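Local coordinates for protein beta-fructofuranosidase (Bifidobacterium adolescentis, PDB 6NOB) that probably hydrolyses terminal beta-D-fructofuranoside units from sucrose and related fructosides, as a glycoside hydrolase of family 32, at residues 399-404 / 571-576; 428-433 / 602-607; 433-438 / 452-457; 472-477 / 591-596; 534-539 / 583-588. One frame throughout, in Å; residues are numbered along the deposited sequence.

In the fold
The family 32 fold joins a five-bladed beta-propeller to a C-terminal beta-sandwich, and contacts 1, 2 and 4 span their interface, fastening one domain to the other. Contact 3 closes a hairpin in the propeller, and contact 5 lies within the sandwich. The centres of contacts 1 and 2, of 2 and 3, and of 2 and 4 are each about 8 Å apart; contact 5 is about 12 Å from contact 4, centre to centre. Along the chain the first segments run in numerical order. Strands 582-588, 591-596 and 601-606 are neighbours in one sheet, with 601-606 and 591-596 meeting the propeller and 582-588 packing on the other sandwich sheet.

Contact 1: 399-404 / 571-576; sequences QGRFQQ and VDFDSG
Gln-399 and Asp-572 bring the two backbones together, their CA atoms 4.8 Å apart, and one main-chain hydrogen bond joins them: Asp-572 N donates to Gln-399 O over 3.0 Å. Val-571 CA makes a CA-H...O contact with the same oxygen. Gly-400 has a positive phi of 101°, at which a CB would jam against the preceding carbonyl and press on Val-571 CG2. The side chain of Gln-399 lies on that of Asp-572, CB to CB 3.8 Å. An inverse gamma turn centred on Phe-573 presents the carbonyls of Asp-572 and Asp-574 to Arg-401. Asp-574 O meets the guanidinium at its edge, near the plane, 3.0 Å from Arg-401 NH1, whereas Asp-572 O lies over one face, offset toward the rim. Water 1 bridges Arg-401 NH2 and Asp-574 O, and NH2 makes a weak bond to Gln-399 OE1. Apolar parts of the arginine are used too: CG packs 3.6 Å from Val-571 CG1, and CD lies 4.1 Å from Phe-573 CD1. Asp-574 OD1 accepts from Gly-576 N in an Asx turn. The salt-bridge partners lie outside: Asp-397 for Arg-401 NE, Arg-560 for Asp-572 OD1; Arg-401 NH1 also donates to Phe-431 O. In the fold, 399-404 is the propeller loop between strands 385-396 and 405-415; 571-576 carries the short, weakly bonded strand 573-574 at the edge of a sandwich sheet, beside strand 558-564.

Contact 2: 428-433 / 602-607; sequences WCDFGT and AGSMLF
Asp-430 to Thr-433 and Ala-602 to Met-605 form a buried contact of backbone and carboxylate, in which a propeller loop after strand 418-428 lies along the outermost strand of a sandwich sheet; the touching parts run 22° apart in direction. Two main-chain bonds follow in alternate register: Phe-431 N donates to Ala-602 O over 2.9 Å, and Thr-433 N more weakly to Ser-604 O over 3.2 Å. Between them the carboxylate of Asp-430 grips Ser-604. Its OD1 takes Ser-604 N at 2.7 Å on the syn lone pair and Gly-432 N on the anti side, the latter bond closing an Asx turn within the loop. Its OD2 accepts from Ser-604 OG, which approaches from above the carboxylate plane. Arg-476 binds both partners, through a salt bridge to Asp-430 OD2 and a hydrogen bond to Ser-604 OG. The junction of propeller and sandwich here belongs to the two-domain architecture of family 32 enzymes. Both glycines matter for closeness: a CB on Gly-603 would clash with Phe-431 CZ, and one on Gly-432 with Ser-604 O. Gly-603 CA lies over one face of the Phe-431 ring, offset toward the rim, a CH-pi contact of 3.6 Å from CA to the ring centroid, with Phe-431 CG between the backbone N and the carbonyl carbon (chi1 70°). Met-605 CE reaches Gly-432 CA at 4.0 Å, while its CB lies 3.5 Å from Thr-433 O and, more loosely, by Thr-433 CG2. Two waters extend the pairing, water 2 between Cys-429 O and Ala-602 N, water 3 between Thr-433 O and Leu-606 N.

Contact 3: 433-438 / 452-457; sequences TGYYAT and GWFTDF
Gly-452 places its CA 3.9 Å from Tyr-435 CE1, with the direction a CB would take pointing into the ring, where it would clash. Next, Trp-453 forms the hydrogen-bonded antiparallel pair with Tyr-436: Trp-453 N donates to Tyr-436 O over 2.7 Å, and Tyr-436 N to Trp-453 O over 2.9 Å. Their side chains share a face, Trp-453 CZ3 meeting Tyr-436 CD2 at 3.9 Å, while Ala-437 CB touches the indole edge at CE3. Phe-454 is on the other face in a non-hydrogen-bonded pair with Tyr-435. The tyrosine turns its edge toward the phenyl face in an offset edge-to-face stack, centroids 5.9 Å apart and planes at 60°. Thr-455 N then donates to Gly-434 O over 2.9 Å, and the water on Thr-433 O, water 3, also donates to Thr-455 O. Past the inverse gamma turn at Asp-456, Phe-457 comes back with CD2 3.6 Å from Gly-434 CA and the ring edge at Thr-433 OG1. This beta hairpin pairs through strand 448-454 with strand 468-481. Tyr-435 and Phe-454 face strand 601-606 of the sandwich, and Trp-453 touches Asn-130 to Pro-132 of strand 127-138, part of the WMNDPNG motif that carries the nucleophile in family 32. Tyr-436 packs on strand 385-396.

Contact 4: 472-477 / 591-596; sequences MSLPRE and VVEVFL
Glu-593 and Arg-476 form the ionic link: NH2 of the guanidinium donates to OE1 of the carboxylate over 2.8 Å in an almost straight bond (177°). The acceptor uses its anti lone pair and lies in the guanidinium plane. Arg-476 reaches it with a chain extended from CG to NE. A backbone N-H also binds the carboxylate: Leu-474 N donates to the syn lone pair of Glu-593 OE2 at 3.1 Å, so each carboxylate oxygen is held by a donor of the same propeller segment. OE2 also accepts from His-121. Water 4 completes the polar set, accepting from Arg-476 NE and donating to Leu-474 O, both at 2.7 Å, and to Glu-593 OE1. The buried charges thus meet at the seam between the two domains of the family 32 fold: 472-477 spans a break in propeller strand 468-481, and 591-596 is a strand of the sandwich sheet that turns Glu-593 and Phe-595 toward it. Among the van der Waals contacts, Phe-595 CZ sits over one face of the guanidinium, 3.6 Å from Arg-476 NE, with ring and guanidinium planes 83° apart; the phenyl presents its edge. Leu-474 CG closes on Glu-593 OE2 at 3.5 Å. The same arginine, shared with Asp-430 and Ser-604, also makes a cation-pi contact with the ring of Tyr-435.

Contact 5: 534-539 / 583-588; sequences MVLAKG and VEVFFD
Ala-537 and Phe-587 make a CH-pi contact: the methyl CB lies over one face of the phenyl ring, offset toward the rim, 3.9 Å from the ring centroid and 3.5 Å from CZ. The remaining touches are aliphatic. Met-534 and Val-583 lie alongside each other, pointing opposite ways, with SD of the methionine 3.9 Å from CG1 of the valine. Bent at chi3 (69°), the methionine brings its CE to Val-585 CG2, tip to tip at 4.1 Å. Leu-536 CD2 approaches Val-585 CG1 at a looser 4.3 Å. These side chains fill the space between the two sheets of the C-terminal beta-sandwich, whose strands 534-539 and 583-588 run 9° from parallel with axes 8.7 Å apart at closest. A classic beta bulge, in which Leu-536 and Ala-537 sit opposite the single residue Leu-550 of strand 547-555, turns two successive side chains inward. Neighbours share the same core: Val-592 of strand 591-596 packs on Leu-536, Val-585 and Phe-587, Leu-552 lies against Val-583, and Phe-607 touches Ala-537.

Contact 1: 399-404 / 571-576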
# COMPACT_ATOMS: atom_id res chain seq x y z
N GLN A 399 -0.01 1.40 23.23
CA GLN A 399 -0.01 2.82 22.94
C GLN A 399 -1.25 3.29 22.19
O GLN A 399 -1.44 4.50 22.05
CB GLN A 399 1.24 3.18 22.14
CG GLN A 399 2.55 2.99 22.88
CD GLN A 399 3.01 1.54 22.89
OE1 GLN A 399 2.49 0.71 22.15
NE2 GLN A 399 3.98 1.24 23.74
N GLY A 400 -2.07 2.37 21.69
CA GLY A 400 -3.29 2.72 20.99
C GLY A 400 -3.21 2.64 19.48
O GLY A 400 -4.19 3.00 18.81
N ARG A 401 -2.10 2.17 18.92
CA ARG A 401 -1.93 2.13 17.47
C ARG A 401 -2.61 0.89 16.90
O ARG A 401 -2.34 -0.23 17.32
CB ARG A 401 -0.44 2.15 17.12
CG ARG A 401 0.26 3.46 17.51
CD ARG A 401 1.78 3.38 17.36
NE ARG A 401 2.41 2.48 18.32
CZ ARG A 401 3.67 2.58 18.73
NH1 ARG A 401 4.45 3.55 18.26
NH2 ARG A 401 4.15 1.72 19.61
N PHE A 402 -3.48 1.11 15.92
CA PHE A 402 -4.37 0.08 15.39
C PHE A 402 -3.73 -0.62 14.20
O PHE A 402 -3.27 0.04 13.26
CB PHE A 402 -5.71 0.70 14.99
CG PHE A 402 -6.74 -0.28 14.51
CD1 PHE A 402 -7.22 -1.28 15.34
CD2 PHE A 402 -7.26 -0.18 13.23
CE1 PHE A 402 -8.19 -2.17 14.90
CE2 PHE A 402 -8.22 -1.06 12.78
CZ PHE A 402 -8.69 -2.06 13.61
N GLN A 403 -3.69 -1.95 14.24
CA GLN A 403 -3.23 -2.80 13.14
C GLN A 403 -1.84 -2.37 12.65
O GLN A 403 -1.63 -2.04 11.48
CB GLN A 403 -4.26 -2.82 12.00
CG GLN A 403 -5.63 -3.34 12.45
CD GLN A 403 -6.55 -3.72 11.30
OE1 GLN A 403 -7.54 -4.43 11.50
NE2 GLN A 403 -6.24 -3.26 10.10
N GLN A 404 -0.90 -2.39 13.58
CA GLN A 404 0.49 -2.11 13.26
C GLN A 404 1.11 -3.25 12.47
O GLN A 404 0.68 -4.41 12.56
CB GLN A 404 1.29 -1.87 14.54
CG GLN A 404 1.00 -0.54 15.20
CD GLN A 404 1.76 0.60 14.55
OE1 GLN A 404 1.36 1.10 13.50
NE2 GLN A 404 2.86 1.01 15.18
N VAL A 571 -3.24 8.84 21.19
CA VAL A 571 -2.39 7.70 20.89
C VAL A 571 -0.94 8.09 21.15
O VAL A 571 -0.49 9.16 20.73
CB VAL A 571 -2.58 7.23 19.44
CG1 VAL A 571 -1.61 6.11 19.11
CG2 VAL A 571 -4.02 6.79 19.23
N ASP A 572 -0.20 7.21 21.83
CA ASP A 572 1.19 7.45 22.20
C ASP A 572 2.09 6.94 21.07
O ASP A 572 2.41 5.76 21.01
CB ASP A 572 1.51 6.75 23.52
CG ASP A 572 2.92 7.01 24.01
OD1 ASP A 572 3.61 7.87 23.43
OD2 ASP A 572 3.34 6.33 24.98
N PHE A 573 2.51 7.85 20.19
CA PHE A 573 3.35 7.46 19.05
C PHE A 573 4.82 7.39 19.47
O PHE A 573 5.69 8.08 18.95
CB PHE A 573 3.15 8.43 17.89
CG PHE A 573 1.74 8.47 17.38
CD1 PHE A 573 1.23 7.41 16.64
CD2 PHE A 573 0.92 9.56 17.64
CE1 PHE A 573 -0.07 7.45 16.16
CE2 PHE A 573 -0.38 9.60 17.16
CZ PHE A 573 -0.88 8.54 16.43
N ASP A 574 5.08 6.51 20.44
CA ASP A 574 6.43 6.31 20.96
C ASP A 574 7.34 5.77 19.86
O ASP A 574 7.04 4.76 19.22
CB ASP A 574 6.38 5.33 22.13
CG ASP A 574 7.68 5.29 22.93
OD1 ASP A 574 8.75 5.61 22.37
OD2 ASP A 574 7.62 4.93 24.12
N SER A 575 8.47 6.45 19.65
CA SER A 575 9.41 6.02 18.61
C SER A 575 10.01 4.66 18.92
O SER A 575 10.43 3.94 18.01
CB SER A 575 10.52 7.06 18.43
OG SER A 575 11.52 6.93 19.42
N GLY A 576 10.06 4.28 20.20
CA GLY A 576 10.56 2.98 20.58
C GLY A 576 12.06 2.86 20.69
O GLY A 576 12.57 1.75 20.85
O HOH W 1 7.21 2.13 19.58

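Contact 2: 428-433 / 602-607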
# COMPACT_ATOMS: atom_id res chain seq x y z
N TRP A 428 7.95 -2.84 15.64
CA TRP A 428 7.10 -2.25 14.62
C TRP A 428 7.93 -1.65 13.49
O TRP A 428 9.02 -1.11 13.71
CB TRP A 428 6.22 -1.15 15.23
CG TRP A 428 5.32 -1.59 16.36
CD1 TRP A 428 5.21 -1.01 17.59
CD2 TRP A 428 4.41 -2.70 16.35
NE1 TRP A 428 4.28 -1.68 18.35
CE2 TRP A 428 3.78 -2.72 17.62
CE3 TRP A 428 4.07 -3.67 15.41
CZ2 TRP A 428 2.83 -3.68 17.96
CZ3 TRP A 428 3.12 -4.62 15.75
CH2 TRP A 428 2.51 -4.62 17.01
N CYS A 429 7.40 -1.75 12.26
CA CYS A 429 8.05 -1.11 11.12
C CYS A 429 7.90 0.40 11.15
O CYS A 429 8.74 1.12 10.60
CB CYS A 429 7.46 -1.65 9.81
SG CYS A 429 7.74 -3.39 9.46
N ASP A 430 6.83 0.90 11.76
CA ASP A 430 6.49 2.32 11.71
C ASP A 430 5.77 2.69 12.99
O ASP A 430 4.71 2.12 13.29
CB ASP A 430 5.63 2.63 10.48
CG ASP A 430 5.55 4.12 10.19
OD1 ASP A 430 4.91 4.85 10.97
OD2 ASP A 430 6.13 4.55 9.17
N PHE A 431 6.32 3.64 13.75
CA PHE A 431 5.78 3.97 15.06
C PHE A 431 4.67 5.02 14.99
O PHE A 431 4.22 5.49 16.05
CB PHE A 431 6.90 4.41 16.01
CG PHE A 431 7.51 5.76 15.70
CD1 PHE A 431 6.94 6.93 16.17
CD2 PHE A 431 8.71 5.84 15.00
CE1 PHE A 431 7.51 8.16 15.90
CE2 PHE A 431 9.30 7.07 14.73
CZ PHE A 431 8.70 8.23 15.18
N GLY A 432 4.21 5.38 13.80
CA GLY A 432 3.04 6.23 13.67
C GLY A 432 1.76 5.42 13.63
O GLY A 432 1.59 4.49 14.42
N THR A 433 0.86 5.74 12.71
CA THR A 433 -0.35 4.94 12.51
C THR A 433 -0.79 5.05 11.06
O THR A 433 -0.65 6.09 10.42
CB THR A 433 -1.48 5.37 13.45
OG1 THR A 433 -2.59 4.47 13.29
CG2 THR A 433 -1.94 6.79 13.15
N ALA A 602 11.34 4.38 12.14
CA ALA A 602 10.62 5.24 11.21
C ALA A 602 9.20 5.44 11.72
O ALA A 602 8.60 4.52 12.28
CB ALA A 602 10.59 4.64 9.81
N GLY A 603 8.66 6.65 11.53
CA GLY A 603 7.31 6.96 11.97
C GLY A 603 6.58 7.88 11.01
O GLY A 603 7.14 8.89 10.58
N SER A 604 5.33 7.55 10.69
CA SER A 604 4.61 8.27 9.65
C SER A 604 3.11 8.15 9.89
O SER A 604 2.64 7.23 10.56
CB SER A 604 4.97 7.75 8.26
OG SER A 604 4.68 6.37 8.15
N MET A 605 2.37 9.11 9.33
CA MET A 605 0.91 9.14 9.43
C MET A 605 0.37 10.25 8.55
O MET A 605 1.09 11.19 8.19
CB MET A 605 0.45 9.36 10.88
CG MET A 605 0.70 10.78 11.39
SD MET A 605 0.23 10.98 13.12
CE MET A 605 1.38 9.85 13.91
N LEU A 606 -0.91 10.14 8.20
CA LEU A 606 -1.59 11.21 7.50
C LEU A 606 -1.85 12.38 8.44
O LEU A 606 -2.24 12.20 9.59
CB LEU A 606 -2.92 10.72 6.93
CG LEU A 606 -2.89 9.55 5.95
CD1 LEU A 606 -4.31 9.22 5.48
CD2 LEU A 606 -1.99 9.86 4.77
N PHE A 607 -1.61 13.60 7.94
CA PHE A 607 -1.93 14.80 8.70
C PHE A 607 -2.11 15.95 7.71
O PHE A 607 -1.13 16.41 7.13
CB PHE A 607 -0.84 15.12 9.71
CG PHE A 607 -1.13 16.34 10.54
CD1 PHE A 607 -0.71 17.59 10.14
CD2 PHE A 607 -1.86 16.22 11.72
CE1 PHE A 607 -1.00 18.71 10.90
CE2 PHE A 607 -2.14 17.34 12.49
CZ PHE A 607 -1.71 18.58 12.08
O HOH W 2 11.09 1.30 12.24
O HOH W 3 -2.07 7.36 8.49

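Contact 3: 433-438 / 452-457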
# COMPACT_ATOMS: atom_id res chain seq x y z
N THR A 433 0.86 5.74 12.71
CA THR A 433 -0.35 4.94 12.51
C THR A 433 -0.79 5.05 11.06
O THR A 433 -0.65 6.09 10.42
CB THR A 433 -1.48 5.37 13.45
OG1 THR A 433 -2.59 4.47 13.29
CG2 THR A 433 -1.94 6.79 13.15
N GLY A 434 -1.34 3.95 10.54
CA GLY A 434 -1.87 3.92 9.20
C GLY A 434 -0.90 3.47 8.13
O GLY A 434 -1.31 3.33 6.97
N TYR A 435 0.37 3.28 8.47
CA TYR A 435 1.33 2.68 7.55
C TYR A 435 1.04 1.18 7.51
O TYR A 435 1.32 0.46 8.47
CB TYR A 435 2.75 2.97 8.01
CG TYR A 435 3.84 2.36 7.15
CD1 TYR A 435 4.24 2.97 5.97
CD2 TYR A 435 4.47 1.19 7.53
CE1 TYR A 435 5.24 2.43 5.18
CE2 TYR A 435 5.48 0.64 6.75
CZ TYR A 435 5.85 1.26 5.58
OH TYR A 435 6.85 0.71 4.80
N TYR A 436 0.46 0.72 6.41
CA TYR A 436 -0.18 -0.59 6.38
C TYR A 436 0.12 -1.29 5.06
O TYR A 436 0.55 -0.68 4.09
CB TYR A 436 -1.70 -0.45 6.57
CG TYR A 436 -2.39 -1.72 7.02
CD1 TYR A 436 -2.21 -2.21 8.30
CD2 TYR A 436 -3.23 -2.41 6.16
CE1 TYR A 436 -2.84 -3.37 8.71
CE2 TYR A 436 -3.87 -3.57 6.56
CZ TYR A 436 -3.66 -4.05 7.84
OH TYR A 436 -4.29 -5.20 8.25
N ALA A 437 -0.12 -2.61 5.06
CA ALA A 437 -0.11 -3.42 3.85
C ALA A 437 1.24 -3.35 3.14
O ALA A 437 1.32 -3.11 1.93
CB ALA A 437 -1.25 -3.02 2.91
N THR A 438 2.31 -3.59 3.89
CA THR A 438 3.65 -3.53 3.33
C THR A 438 3.89 -4.71 2.39
O THR A 438 3.49 -5.84 2.67
CB THR A 438 4.70 -3.55 4.43
OG1 THR A 438 4.49 -4.70 5.27
CG2 THR A 438 4.62 -2.29 5.27
N GLY A 452 4.42 0.87 1.33
CA GLY A 452 3.28 0.73 2.21
C GLY A 452 2.15 1.63 1.76
O GLY A 452 2.35 2.59 1.01
N TRP A 453 0.95 1.30 2.23
CA TRP A 453 -0.25 2.08 1.94
C TRP A 453 -0.66 2.84 3.19
O TRP A 453 -0.73 2.26 4.28
CB TRP A 453 -1.39 1.17 1.47
CG TRP A 453 -2.78 1.76 1.63
CD1 TRP A 453 -3.23 2.95 1.15
CD2 TRP A 453 -3.90 1.16 2.31
NE1 TRP A 453 -4.55 3.13 1.49
CE2 TRP A 453 -4.98 2.05 2.21
CE3 TRP A 453 -4.08 -0.04 3.01
CZ2 TRP A 453 -6.23 1.78 2.76
CZ3 TRP A 453 -5.31 -0.31 3.56
CH2 TRP A 453 -6.38 0.59 3.44
N PHE A 454 -0.91 4.14 3.03
CA PHE A 454 -1.35 4.97 4.15
C PHE A 454 -2.87 4.93 4.22
O PHE A 454 -3.56 5.60 3.45
CB PHE A 454 -0.83 6.40 3.99
CG PHE A 454 0.58 6.57 4.43
CD1 PHE A 454 0.95 6.28 5.74
CD2 PHE A 454 1.56 7.02 3.55
CE1 PHE A 454 2.26 6.43 6.15
CE2 PHE A 454 2.87 7.17 3.96
CZ PHE A 454 3.22 6.88 5.27
N THR A 455 -3.39 4.12 5.14
CA THR A 455 -4.82 4.09 5.42
C THR A 455 -5.16 5.17 6.43
O THR A 455 -4.34 5.57 7.26
CB THR A 455 -5.24 2.71 5.94
OG1 THR A 455 -6.66 2.69 6.16
CG2 THR A 455 -4.52 2.35 7.23
N ASP A 456 -6.40 5.65 6.36
CA ASP A 456 -6.80 6.87 7.06
C ASP A 456 -7.32 6.58 8.47
O ASP A 456 -8.47 6.84 8.81
CB ASP A 456 -7.84 7.63 6.25
CG ASP A 456 -8.12 9.01 6.81
OD1 ASP A 456 -7.22 9.58 7.47
OD2 ASP A 456 -9.25 9.53 6.62
N PHE A 457 -6.44 6.03 9.30
CA PHE A 457 -6.74 5.93 10.72
C PHE A 457 -6.80 7.30 11.40
O PHE A 457 -7.64 7.51 12.28
CB PHE A 457 -5.74 5.02 11.43
CG PHE A 457 -5.83 3.57 11.02
CD1 PHE A 457 -7.02 3.05 10.54
CD2 PHE A 457 -4.72 2.74 11.11
CE1 PHE A 457 -7.10 1.72 10.16
CE2 PHE A 457 -4.80 1.41 10.72
CZ PHE A 457 -5.99 0.90 10.25
O HOH W 3 -2.07 7.36 8.49

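Contact 4: 472-477 / 591-596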
# COMPACT_ATOMS: atom_id res chain seq x y z
N MET A 472 0.51 5.83 -1.40
CA MET A 472 1.61 4.96 -1.02
C MET A 472 2.67 5.75 -0.28
O MET A 472 2.82 6.96 -0.48
CB MET A 472 2.22 4.27 -2.23
CG MET A 472 1.22 3.49 -3.07
SD MET A 472 0.54 2.08 -2.17
CE MET A 472 -0.40 1.30 -3.47
N SER A 473 3.40 5.06 0.59
CA SER A 473 4.55 5.63 1.25
C SER A 473 5.64 5.96 0.22
O SER A 473 5.57 5.57 -0.95
CB SER A 473 5.08 4.66 2.30
OG SER A 473 5.73 3.56 1.69
N LEU A 474 6.63 6.72 0.66
CA LEU A 474 7.80 6.82 -0.19
C LEU A 474 8.63 5.55 -0.06
O LEU A 474 8.74 5.00 1.04
CB LEU A 474 8.64 8.05 0.18
CG LEU A 474 8.02 9.41 -0.15
CD1 LEU A 474 8.81 10.55 0.48
CD2 LEU A 474 7.91 9.61 -1.66
N PRO A 475 9.19 5.03 -1.15
CA PRO A 475 9.86 3.72 -1.10
C PRO A 475 11.04 3.73 -0.13
O PRO A 475 11.89 4.62 -0.17
CB PRO A 475 10.31 3.49 -2.54
CG PRO A 475 10.29 4.84 -3.19
CD PRO A 475 9.20 5.61 -2.51
N ARG A 476 11.07 2.72 0.74
CA ARG A 476 12.10 2.61 1.77
C ARG A 476 13.02 1.43 1.48
O ARG A 476 12.56 0.36 1.06
CB ARG A 476 11.46 2.45 3.15
CG ARG A 476 10.63 3.64 3.58
CD ARG A 476 9.86 3.37 4.86
NE ARG A 476 8.86 4.40 5.10
CZ ARG A 476 8.05 4.42 6.16
NH1 ARG A 476 8.13 3.47 7.08
NH2 ARG A 476 7.16 5.40 6.30
N GLU A 477 14.31 1.63 1.70
CA GLU A 477 15.29 0.56 1.61
C GLU A 477 15.45 -0.09 2.98
O GLU A 477 15.45 0.60 4.01
CB GLU A 477 16.64 1.09 1.12
CG GLU A 477 17.70 0.02 0.92
CD GLU A 477 19.05 0.59 0.50
OE1 GLU A 477 19.08 1.76 0.06
OE2 GLU A 477 20.06 -0.13 0.61
N VAL A 591 0.84 14.51 4.66
CA VAL A 591 1.39 13.27 5.21
C VAL A 591 2.81 13.55 5.67
O VAL A 591 3.55 14.31 5.03
CB VAL A 591 1.33 12.12 4.17
CG1 VAL A 591 2.11 12.49 2.91
CG2 VAL A 591 1.83 10.81 4.76
N VAL A 592 3.19 12.95 6.79
CA VAL A 592 4.53 13.08 7.35
C VAL A 592 5.17 11.71 7.39
O VAL A 592 4.50 10.69 7.58
CB VAL A 592 4.50 13.73 8.76
CG1 VAL A 592 4.00 12.74 9.80
CG2 VAL A 592 5.88 14.25 9.14
N GLU A 593 6.49 11.68 7.18
CA GLU A 593 7.29 10.47 7.35
C GLU A 593 8.60 10.88 8.01
O GLU A 593 9.32 11.73 7.48
CB GLU A 593 7.55 9.77 6.01
CG GLU A 593 6.28 9.40 5.25
CD GLU A 593 6.54 8.47 4.08
OE1 GLU A 593 6.94 7.32 4.33
OE2 GLU A 593 6.33 8.89 2.92
N VAL A 594 8.89 10.28 9.16
CA VAL A 594 10.01 10.69 10.01
C VAL A 594 10.95 9.50 10.17
O VAL A 594 10.50 8.38 10.43
CB VAL A 594 9.52 11.19 11.38
CG1 VAL A 594 10.70 11.54 12.27
CG2 VAL A 594 8.59 12.39 11.20
N PHE A 595 12.25 9.75 10.03
CA PHE A 595 13.28 8.74 10.19
C PHE A 595 14.29 9.21 11.22
O PHE A 595 14.82 10.32 11.11
CB PHE A 595 13.95 8.43 8.85
CG PHE A 595 12.98 7.96 7.80
CD1 PHE A 595 12.33 8.87 6.98
CD2 PHE A 595 12.70 6.61 7.66
CE1 PHE A 595 11.43 8.44 6.03
CE2 PHE A 595 11.79 6.17 6.71
CZ PHE A 595 11.16 7.09 5.90
N LEU A 596 14.53 8.39 12.23
CA LEU A 596 15.40 8.74 13.35
C LEU A 596 16.67 7.91 13.32
O LEU A 596 16.64 6.72 12.99
CB LEU A 596 14.68 8.54 14.68
CG LEU A 596 13.32 9.22 14.82
CD1 LEU A 596 12.77 9.05 16.22
CD2 LEU A 596 13.43 10.69 14.47
O HOH W 4 9.07 6.44 3.32

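Contact 5: 534-539 / 583-588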
# COMPACT_ATOMS: atom_id res chain seq x y z
N MET A 534 9.55 19.83 17.99
CA MET A 534 9.60 20.20 16.58
C MET A 534 8.17 20.32 16.06
O MET A 534 7.48 19.30 15.91
CB MET A 534 10.40 19.19 15.75
CG MET A 534 11.91 19.31 15.90
SD MET A 534 12.82 17.99 15.08
CE MET A 534 12.50 18.36 13.36
N VAL A 535 7.72 21.54 15.81
CA VAL A 535 6.41 21.78 15.20
C VAL A 535 6.55 21.52 13.70
O VAL A 535 7.21 22.28 12.99
CB VAL A 535 5.92 23.20 15.47
CG1 VAL A 535 4.61 23.46 14.75
CG2 VAL A 535 5.77 23.44 16.97
N LEU A 536 5.92 20.45 13.22
CA LEU A 536 6.07 20.05 11.83
C LEU A 536 5.00 20.67 10.93
O LEU A 536 5.30 21.06 9.79
CB LEU A 536 6.03 18.53 11.71
CG LEU A 536 6.92 17.74 12.67
CD1 LEU A 536 6.78 16.24 12.44
CD2 LEU A 536 8.38 18.17 12.55
N ALA A 537 3.76 20.76 11.40
CA ALA A 537 2.68 21.30 10.59
C ALA A 537 1.50 21.65 11.48
O ALA A 537 1.35 21.12 12.59
CB ALA A 537 2.24 20.30 9.51
N LYS A 538 0.67 22.56 10.98
CA LYS A 538 -0.58 22.94 11.62
C LYS A 538 -1.69 22.85 10.58
O LYS A 538 -1.45 22.86 9.37
CB LYS A 538 -0.52 24.36 12.20
CG LYS A 538 0.28 24.49 13.48
CD LYS A 538 0.86 25.89 13.64
CE LYS A 538 1.02 26.25 15.11
NZ LYS A 538 2.11 27.25 15.33
N GLY A 539 -2.92 22.77 11.08
CA GLY A 539 -4.07 22.70 10.19
C GLY A 539 -5.39 22.70 10.92
O GLY A 539 -5.55 23.38 11.94
N VAL A 583 17.19 13.56 13.31
CA VAL A 583 15.78 13.57 12.94
C VAL A 583 15.68 13.99 11.49
O VAL A 583 16.09 15.10 11.12
CB VAL A 583 14.95 14.50 13.84
CG1 VAL A 583 13.52 14.56 13.35
CG2 VAL A 583 15.01 14.05 15.29
N GLU A 584 15.15 13.10 10.65
CA GLU A 584 14.93 13.38 9.24
C GLU A 584 13.43 13.36 8.96
O GLU A 584 12.76 12.38 9.27
CB GLU A 584 15.66 12.35 8.36
CG GLU A 584 15.85 12.80 6.93
CD GLU A 584 16.75 11.88 6.12
OE1 GLU A 584 16.47 10.66 6.06
OE2 GLU A 584 17.74 12.37 5.54
N VAL A 585 12.92 14.45 8.39
CA VAL A 585 11.48 14.66 8.25
C VAL A 585 11.15 14.91 6.79
O VAL A 585 11.76 15.78 6.14
CB VAL A 585 10.99 15.84 9.11
CG1 VAL A 585 9.49 16.01 8.97
CG2 VAL A 585 11.38 15.64 10.56
N PHE A 586 10.18 14.16 6.27
CA PHE A 586 9.53 14.44 4.99
C PHE A 586 8.08 14.79 5.29
O PHE A 586 7.31 13.92 5.73
CB PHE A 586 9.60 13.25 4.04
CG PHE A 586 10.98 12.88 3.58
CD1 PHE A 586 11.82 12.13 4.38
CD2 PHE A 586 11.43 13.25 2.32
CE1 PHE A 586 13.09 11.77 3.95
CE2 PHE A 586 12.70 12.90 1.88
CZ PHE A 586 13.53 12.16 2.70
N PHE A 587 7.69 16.04 5.05
CA PHE A 587 6.29 16.44 5.13
C PHE A 587 5.82 16.89 3.76
O PHE A 587 6.37 17.83 3.19
CB PHE A 587 6.05 17.54 6.16
CG PHE A 587 4.60 17.89 6.32
CD1 PHE A 587 3.76 17.06 7.04
CD2 PHE A 587 4.07 19.02 5.72
CE1 PHE A 587 2.42 17.36 7.18
CE2 PHE A 587 2.73 19.33 5.85
CZ PHE A 587 1.90 18.49 6.58
N ASP A 588 4.77 16.23 3.25
CA ASP A 588 4.30 16.42 1.88
C ASP A 588 2.82 16.80 1.91
O ASP A 588 1.95 15.99 1.60
CB ASP A 588 4.55 15.16 1.05
CG ASP A 588 4.18 15.33 -0.41
OD1 ASP A 588 4.07 16.48 -0.88
OD2 ASP A 588 3.99 14.30 -1.09